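Local coordinates for platelet inhibitor (Ancylostoma caninum, PDB 4TPV), which inhibits the aggregation of host platelets and their adhesion to fibrinogen and collagen, perhaps by binding platelet integrins, at residues Tyr26-Ala31 with Asp169-Leu174; Lys54-Cys59 with Ala123-Ser128; Ser65-Val70 with Ile109-Trp114. All blocks are in the same frame, centred on the assembly; numbering follows the deposited sequence.

Contact 1: residues Tyr26-Ala31 with Asp169-Leu174; sequences YRAAFA and DDWQNL
Ala-28 and Ala-31, one turn apart on helix 13-34, present their methyl groups to the tight turn that ends at Leu-174. The dense part of the interface is Leu-174. Its CG stands anti to the carbonyl carbon, beside the backbone N, and the CD1 branch comes down on the helix 3.5 Å from Ala-28 O, with Ala-28 CB 4.1 Å away. One turn further along, Ala-31 CB faces Leu-174 CB at 4.3 Å and also touches its backbone carbonyl, so isobutyl group and backbone together meet the two alanines. Arg-32 of the helix and Pro-154 cover more of the leucine.

Toward the solvent the contact thins. Trp-171 meets Ala-28 only obliquely, CE3 lying 4.3 Å from CB, while the same indole rests on Glu-21 and Asn-24. Gln-172, exposed, bends at chi2 and lays OE1 3.8 Å from Ala-28 CB, a touch without a hydrogen bond; none joins the two segments. Gln-172 and Asn-173, both with left-handed helical angles, are the central residues of a type III' turn closed by Leu-174 N to Trp-171 O at 2.9 Å. That turn belongs to the hairpin of strands 166-167 and 176-177, tied by the Cys-155–Cys-167 and Cys-158–Cys-176 disulfides: a small cysteine-rich extension docked by apolar packing on the first long helix of a CAP domain.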
# COMPACT_ATOMS: atom_id res chain seq x y z
N TYR A 26 -8.37 -0.06 -3.59
CA TYR A 26 -7.56 -0.35 -4.77
C TYR A 26 -7.32 -1.84 -4.88
O TYR A 26 -7.40 -2.43 -5.95
CB TYR A 26 -6.20 0.35 -4.71
CG TYR A 26 -6.20 1.86 -4.80
CD1 TYR A 26 -7.24 2.55 -5.38
CD2 TYR A 26 -5.12 2.60 -4.31
CE1 TYR A 26 -7.22 3.93 -5.46
CE2 TYR A 26 -5.10 3.97 -4.39
CZ TYR A 26 -6.15 4.63 -4.97
OH TYR A 26 -6.12 6.00 -5.03
N ARG A 27 -7.00 -2.46 -3.75
CA ARG A 27 -6.69 -3.90 -3.77
C ARG A 27 -7.93 -4.77 -4.06
O ARG A 27 -7.85 -5.78 -4.74
CB ARG A 27 -5.99 -4.29 -2.45
CG ARG A 27 -4.61 -3.67 -2.31
CD ARG A 27 -4.03 -3.80 -0.89
NE ARG A 27 -3.77 -5.20 -0.54
CZ ARG A 27 -2.68 -5.87 -0.91
NH1 ARG A 27 -1.74 -5.27 -1.64
NH2 ARG A 27 -2.53 -7.15 -0.57
N ALA A 28 -9.10 -4.35 -3.55
CA ALA A 28 -10.35 -5.05 -3.85
C ALA A 28 -10.73 -4.90 -5.33
O ALA A 28 -11.16 -5.86 -5.96
CB ALA A 28 -11.46 -4.51 -2.95
N ALA A 29 -10.59 -3.69 -5.86
CA ALA A 29 -10.87 -3.46 -7.28
C ALA A 29 -9.93 -4.31 -8.10
O ALA A 29 -10.33 -4.97 -9.05
CB ALA A 29 -10.72 -1.98 -7.63
N PHE A 30 -8.66 -4.29 -7.72
CA PHE A 30 -7.67 -5.06 -8.45
C PHE A 30 -7.96 -6.55 -8.37
O PHE A 30 -7.90 -7.26 -9.38
CB PHE A 30 -6.27 -4.76 -7.94
CG PHE A 30 -5.19 -5.16 -8.90
CD1 PHE A 30 -4.68 -6.44 -8.88
CD2 PHE A 30 -4.71 -4.25 -9.81
CE1 PHE A 30 -3.68 -6.80 -9.77
CE2 PHE A 30 -3.71 -4.60 -10.70
CZ PHE A 30 -3.20 -5.88 -10.69
N ALA A 31 -8.32 -7.05 -7.19
CA ALA A 31 -8.55 -8.48 -7.01
C ALA A 31 -9.73 -8.98 -7.85
O ALA A 31 -9.69 -10.09 -8.39
CB ALA A 31 -8.79 -8.82 -5.52
N ASP A 169 -14.84 -10.71 5.07
CA ASP A 169 -16.19 -10.28 4.69
C ASP A 169 -16.34 -8.76 4.77
O ASP A 169 -17.36 -8.20 4.35
CB ASP A 169 -17.27 -10.99 5.54
CG ASP A 169 -17.03 -10.87 7.03
OD1 ASP A 169 -16.33 -9.93 7.46
OD2 ASP A 169 -17.57 -11.73 7.78
N ASP A 170 -15.31 -8.08 5.27
CA ASP A 170 -15.30 -6.62 5.28
C ASP A 170 -14.99 -6.03 3.91
O ASP A 170 -15.25 -4.84 3.66
CB ASP A 170 -14.25 -6.10 6.27
CG ASP A 170 -14.65 -6.27 7.70
OD1 ASP A 170 -15.86 -6.42 7.97
OD2 ASP A 170 -13.75 -6.22 8.55
N TRP A 171 -14.40 -6.84 3.04
CA TRP A 171 -13.92 -6.38 1.74
C TRP A 171 -14.45 -7.29 0.64
O TRP A 171 -13.70 -7.82 -0.18
CB TRP A 171 -12.38 -6.30 1.74
CG TRP A 171 -11.92 -5.14 2.57
CD1 TRP A 171 -11.50 -5.17 3.86
CD2 TRP A 171 -11.94 -3.75 2.19
NE1 TRP A 171 -11.23 -3.90 4.31
CE2 TRP A 171 -11.49 -3.01 3.30
CE3 TRP A 171 -12.29 -3.07 1.02
CZ2 TRP A 171 -11.37 -1.62 3.28
CZ3 TRP A 171 -12.15 -1.68 1.00
CH2 TRP A 171 -11.71 -0.97 2.12
N GLN A 172 -15.76 -7.47 0.68
CA GLN A 172 -16.54 -8.17 -0.34
C GLN A 172 -16.03 -9.59 -0.60
O GLN A 172 -16.20 -10.14 -1.69
CB GLN A 172 -16.56 -7.36 -1.66
CG GLN A 172 -17.12 -5.93 -1.51
CD GLN A 172 -16.08 -4.92 -0.95
OE1 GLN A 172 -14.97 -4.79 -1.47
NE2 GLN A 172 -16.45 -4.19 0.11
N ASN A 173 -15.45 -10.21 0.43
CA ASN A 173 -14.85 -11.53 0.30
C ASN A 173 -13.87 -11.63 -0.87
O ASN A 173 -13.79 -12.68 -1.54
CB ASN A 173 -15.95 -12.58 0.18
CG ASN A 173 -16.73 -12.72 1.46
OD1 ASN A 173 -17.90 -12.35 1.52
ND2 ASN A 173 -16.08 -13.23 2.50
N LEU A 174 -13.10 -10.57 -1.06
CA LEU A 174 -12.09 -10.51 -2.10
C LEU A 174 -10.69 -10.58 -1.54
O LEU A 174 -9.75 -10.97 -2.25
CB LEU A 174 -12.22 -9.21 -2.90
CG LEU A 174 -13.43 -9.14 -3.84
CD1 LEU A 174 -13.62 -7.71 -4.34
CD2 LEU A 174 -13.27 -10.12 -5.00

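Contact 2: residues Lys54-Cys59 with Ala123-Ser128; sequences KSAEKC and AVVDCS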
# COMPACT_ATOMS: atom_id res chain seq x y z
N LYS A 54 11.21 8.33 8.94
CA LYS A 54 12.65 8.37 8.96
C LYS A 54 13.19 8.46 7.54
O LYS A 54 14.20 9.13 7.29
CB LYS A 54 13.21 7.15 9.70
CG LYS A 54 13.09 7.26 11.23
CD LYS A 54 14.00 8.36 11.79
CE LYS A 54 13.95 8.48 13.33
NZ LYS A 54 12.73 9.14 13.88
N SER A 55 12.50 7.82 6.60
CA SER A 55 12.91 7.84 5.20
C SER A 55 12.49 9.14 4.51
O SER A 55 13.26 9.75 3.77
CB SER A 55 12.33 6.65 4.44
OG SER A 55 12.71 6.73 3.08
N ALA A 56 11.25 9.57 4.77
CA ALA A 56 10.73 10.80 4.17
C ALA A 56 11.59 12.01 4.49
O ALA A 56 11.76 12.88 3.65
CB ALA A 56 9.30 11.06 4.64
N GLU A 57 12.12 12.09 5.70
CA GLU A 57 12.84 13.29 6.10
C GLU A 57 14.16 13.45 5.36
O GLU A 57 14.77 14.52 5.43
CB GLU A 57 13.10 13.27 7.61
CG GLU A 57 11.84 13.38 8.44
CD GLU A 57 12.07 13.01 9.89
OE1 GLU A 57 13.23 12.69 10.25
OE2 GLU A 57 11.09 13.03 10.66
N LYS A 58 14.59 12.41 4.65
CA LYS A 58 15.78 12.52 3.81
C LYS A 58 15.47 13.33 2.56
O LYS A 58 16.38 13.81 1.89
CB LYS A 58 16.31 11.13 3.44
CG LYS A 58 16.73 10.28 4.64
CD LYS A 58 17.33 8.98 4.14
CE LYS A 58 17.50 7.94 5.22
NZ LYS A 58 17.65 6.60 4.55
N CYS A 59 14.19 13.48 2.26
CA CYS A 59 13.72 14.36 1.18
C CYS A 59 14.21 13.94 -0.20
O CYS A 59 14.40 14.79 -1.07
CB CYS A 59 14.14 15.81 1.45
SG CYS A 59 13.08 16.61 2.72
N ALA A 123 3.83 8.77 5.75
CA ALA A 123 4.43 9.97 6.30
C ALA A 123 4.21 11.13 5.33
O ALA A 123 4.20 10.95 4.11
CB ALA A 123 5.93 9.76 6.56
N VAL A 124 4.00 12.32 5.88
CA VAL A 124 3.81 13.52 5.10
C VAL A 124 4.79 14.57 5.60
O VAL A 124 4.77 14.90 6.79
CB VAL A 124 2.37 14.03 5.21
CG1 VAL A 124 2.21 15.34 4.45
CG2 VAL A 124 1.39 12.97 4.68
N VAL A 125 5.67 15.07 4.74
CA VAL A 125 6.69 16.02 5.18
C VAL A 125 6.87 17.11 4.14
O VAL A 125 6.51 16.92 2.99
CB VAL A 125 8.04 15.33 5.41
CG1 VAL A 125 7.94 14.22 6.47
CG2 VAL A 125 8.59 14.78 4.12
N ASP A 126 7.41 18.25 4.56
CA ASP A 126 7.77 19.30 3.61
C ASP A 126 9.25 19.25 3.27
O ASP A 126 10.09 19.21 4.16
CB ASP A 126 7.42 20.69 4.16
CG ASP A 126 7.74 21.81 3.16
OD1 ASP A 126 6.96 21.97 2.21
OD2 ASP A 126 8.76 22.52 3.33
N CYS A 127 9.54 19.28 1.98
CA CYS A 127 10.92 19.39 1.52
C CYS A 127 11.04 20.59 0.61
O CYS A 127 10.57 20.54 -0.53
CB CYS A 127 11.34 18.14 0.77
SG CYS A 127 11.29 16.64 1.76
N SER A 128 11.61 21.67 1.14
CA SER A 128 11.91 22.86 0.34
C SER A 128 10.68 23.35 -0.41
O SER A 128 10.77 23.76 -1.57
CB SER A 128 13.05 22.56 -0.64
OG SER A 128 13.86 23.70 -0.85
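A disulfide forms the shortest link between residues 54-59 and 123-128: Cys-59 SG and Cys-127 SG are 2.0 Å apart, with a chi3 of -85°, close to the preferred right angle and of left-handed sense. Both sulfurs stand anti to their own carbonyl carbons, beside the backbone N, so that the two side chains reach for each other with matching first torsions. Next to the bridge, Ala-56 drives its methyl against the isopropyl group of Val-125, nearly equidistant from the two branches: CB is 3.8 Å from Val-125 CG2 and 3.9 Å from Val-125 CG1. CG2, in the crowded position between N and carbonyl carbon, also lies against Ala-56 O at 3.7 Å. Further back along the strand, Ala-123 CB closes on Ala-56 CB at 4.1 Å, and the small methyls let helix and sheet come near.

This is the helix-on-sheet layer packing of the CAP alpha-beta-alpha sandwich, helix 46-56 lying on strand 119-127 and, through Ala-56 and Val-134, on strand 130-138.

Cys-59 is brought to the strand by the way the chain leaves the helix: a type I turn runs from Ala-56 to Cys-59, closed by Cys-59 N to Ala-56 O at 2.9 Å, and Cys-59, with positive phi, is the first residue to leave helical angles. On the strand side, backbone bonds of Ala-123 to Val-134 and of Val-125 to His-132 hold the strand in the sheet, and its extended course puts every second residue, Ala-123, Val-125 and Cys-127, on this face. Tyr-53 packs on Ala-123 and Val-125, and its hydroxyl makes a weak hydrogen bond with Val-124 N. At the exposed border Glu-57 brushes Val-125 CG1 with its CG, near a bound glycerol.

Contact 3: residues Ser65-Val70 with Ile109-Trp114; sequences SEEENV and IANMVW
Strand 68-70 and helix 109-113 run at 130° to each other, their axes 8.5 Å apart at closest approach. Ahead of the strand, Ser-65 to Glu-68 form a type I turn whose closing backbone bond is weak, and this turn brings Glu-67 CA to 6.4 Å from Asn-111 CA.

Asn-111 fills the angle between turn and strand. Its ND2 donates twice, to the backbone Glu-66 O at 2.9 Å and to Asn-69 OD1 at 2.9 Å. The first bond arrives in the carbonyl plane on a lone pair; the second is straighter, with an N-H...O angle of 154°, but comes from above the plane of the Asn-69 amide. Both acceptors lie near the plane of the Asn-111 amide, while the two amide planes are turned 59° apart as the side chains slide past each other in opposite directions. Asn-111 OD1 faces the turn, 3.5 Å from Glu-67 CA. Asn-69 ND2 meets Met-112 CG at 3.8 Å, the two side chains crossing at about a right angle, and Trp-88 and Tyr-137 flank both residues.

The side chain of Glu-67 leaves its backbone away from the helix, yet its CG touches Asn-111 OD1 at 4.0 Å, and its OE2 is bonded to His-117 NE2 and to the backbone N atoms of Ala-141 and Lys-142. His-117 ND1 in turn bonds Asn-111 O.

Residues 67-70, Glu-Glu-Asn-Val, resemble the Gly-Glu-Asn signature of CAP proteins, and 109-114 overlap the signature ending in Val-Trp. With both bonds given by one NH2, the buried Asn-111 amide is fixed in rotation. The two backbone N-H groups at Glu-67 OE2 would favour an ionised carboxylate, and His-117, bonded at ND1 to a carbonyl and at NE2 to that carboxylate, would then probably be protonated on both nitrogens.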
# COMPACT_ATOMS: atom_id res chain seq x y z
N SER A 65 14.09 1.82 -1.14
CA SER A 65 14.02 0.36 -1.01
C SER A 65 12.82 -0.15 -1.79
O SER A 65 11.96 0.67 -2.18
CB SER A 65 13.92 -0.06 0.45
OG SER A 65 12.65 0.29 0.99
N GLU A 66 12.72 -1.47 -2.00
CA GLU A 66 11.62 -1.99 -2.83
C GLU A 66 10.23 -1.76 -2.20
O GLU A 66 9.22 -1.64 -2.93
CB GLU A 66 11.80 -3.49 -3.13
CG GLU A 66 12.91 -3.81 -4.13
CD GLU A 66 12.60 -3.31 -5.54
OE1 GLU A 66 11.41 -3.17 -5.89
OE2 GLU A 66 13.56 -3.06 -6.29
N GLU A 67 10.17 -1.69 -0.87
CA GLU A 67 8.87 -1.57 -0.20
C GLU A 67 8.49 -0.11 0.15
O GLU A 67 7.63 0.14 0.99
CB GLU A 67 8.85 -2.44 1.07
CG GLU A 67 8.01 -3.74 0.94
CD GLU A 67 8.60 -4.80 0.03
OE1 GLU A 67 9.83 -4.83 -0.17
OE2 GLU A 67 7.84 -5.65 -0.49
N GLU A 68 9.07 0.85 -0.55
CA GLU A 68 8.73 2.24 -0.36
C GLU A 68 8.08 2.87 -1.60
O GLU A 68 8.53 2.67 -2.73
CB GLU A 68 9.96 3.04 0.03
CG GLU A 68 9.67 4.49 0.31
CD GLU A 68 10.88 5.19 0.86
OE1 GLU A 68 11.78 5.51 0.08
OE2 GLU A 68 10.94 5.37 2.10
N ASN A 69 7.01 3.63 -1.36
CA ASN A 69 6.42 4.50 -2.39
C ASN A 69 6.67 5.96 -2.04
O ASN A 69 6.60 6.34 -0.87
CB ASN A 69 4.91 4.26 -2.51
CG ASN A 69 4.56 3.02 -3.31
OD1 ASN A 69 5.43 2.28 -3.77
ND2 ASN A 69 3.26 2.78 -3.47
N VAL A 70 6.96 6.80 -3.05
CA VAL A 70 7.13 8.22 -2.83
C VAL A 70 6.30 9.01 -3.82
O VAL A 70 6.17 8.61 -4.98
CB VAL A 70 8.62 8.63 -2.96
CG1 VAL A 70 8.82 10.13 -2.64
CG2 VAL A 70 9.47 7.77 -2.06
N ILE A 109 2.40 1.23 -8.03
CA ILE A 109 1.22 0.39 -8.10
C ILE A 109 1.55 -1.03 -7.61
O ILE A 109 0.77 -1.63 -6.91
CB ILE A 109 0.61 0.36 -9.53
CG1 ILE A 109 -0.66 -0.50 -9.54
CG2 ILE A 109 1.60 -0.16 -10.55
CD1 ILE A 109 -1.83 0.10 -8.75
N ALA A 110 2.73 -1.54 -7.96
CA ALA A 110 3.12 -2.88 -7.51
C ALA A 110 3.15 -2.99 -5.97
O ALA A 110 2.74 -4.02 -5.41
CB ALA A 110 4.47 -3.26 -8.11
N ASN A 111 3.63 -1.95 -5.29
CA ASN A 111 3.65 -1.99 -3.84
C ASN A 111 2.22 -2.02 -3.30
O ASN A 111 1.93 -2.72 -2.32
CB ASN A 111 4.39 -0.78 -3.25
CG ASN A 111 5.83 -1.11 -2.84
OD1 ASN A 111 6.11 -2.18 -2.27
ND2 ASN A 111 6.74 -0.17 -3.12
N MET A 112 1.33 -1.26 -3.94
CA MET A 112 -0.04 -1.16 -3.46
C MET A 112 -0.85 -2.44 -3.66
O MET A 112 -1.73 -2.73 -2.85
CB MET A 112 -0.78 0.01 -4.12
CG MET A 112 -0.25 1.37 -3.72
SD MET A 112 -1.45 2.71 -3.97
CE MET A 112 -1.79 2.56 -5.72
N VAL A 113 -0.55 -3.20 -4.71
CA VAL A 113 -1.34 -4.42 -4.99
C VAL A 113 -0.56 -5.73 -4.87
O VAL A 113 -1.08 -6.81 -5.22
CB VAL A 113 -2.01 -4.32 -6.39
CG1 VAL A 113 -2.92 -3.09 -6.44
CG2 VAL A 113 -0.96 -4.33 -7.53
N TRP A 114 0.65 -5.68 -4.32
CA TRP A 114 1.40 -6.91 -4.06
C TRP A 114 0.56 -7.81 -3.14
O TRP A 114 0.13 -7.35 -2.07
CB TRP A 114 2.77 -6.60 -3.42
CG TRP A 114 3.77 -7.64 -3.78
CD1 TRP A 114 3.95 -8.86 -3.17
CD2 TRP A 114 4.69 -7.61 -4.88
NE1 TRP A 114 4.94 -9.57 -3.80
CE2 TRP A 114 5.42 -8.83 -4.86
CE3 TRP A 114 4.99 -6.66 -5.86
CZ2 TRP A 114 6.42 -9.13 -5.79
CZ3 TRP A 114 5.99 -6.96 -6.80
CH2 TRP A 114 6.68 -8.20 -6.75

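In the fold
Contact 3 lies in the middle of the chain, its centre about 6 Å from the chain's centre, and holds by buried amide hydrogen bonds. Contacts 1 and 2 sit further out, on opposite sides, their centres about 31 Å apart; neither has a hydrogen bond between its segments: contact 1 is held by apolar packing alone, contact 2 by apolar packing and a disulfide. Contact 3 touches both others, mainly through polar groups: Arg-27 of contact 1 bonds the carbonyls of Met-112 and Trp-114, and Ser-55 of contact 2 bonds Glu-68. Contacts 2 and 3 reach the same sheet, on strands 119-127 and 68-73, whereas contact 1 joins helix 13-34 to the cysteine-rich C-terminal part.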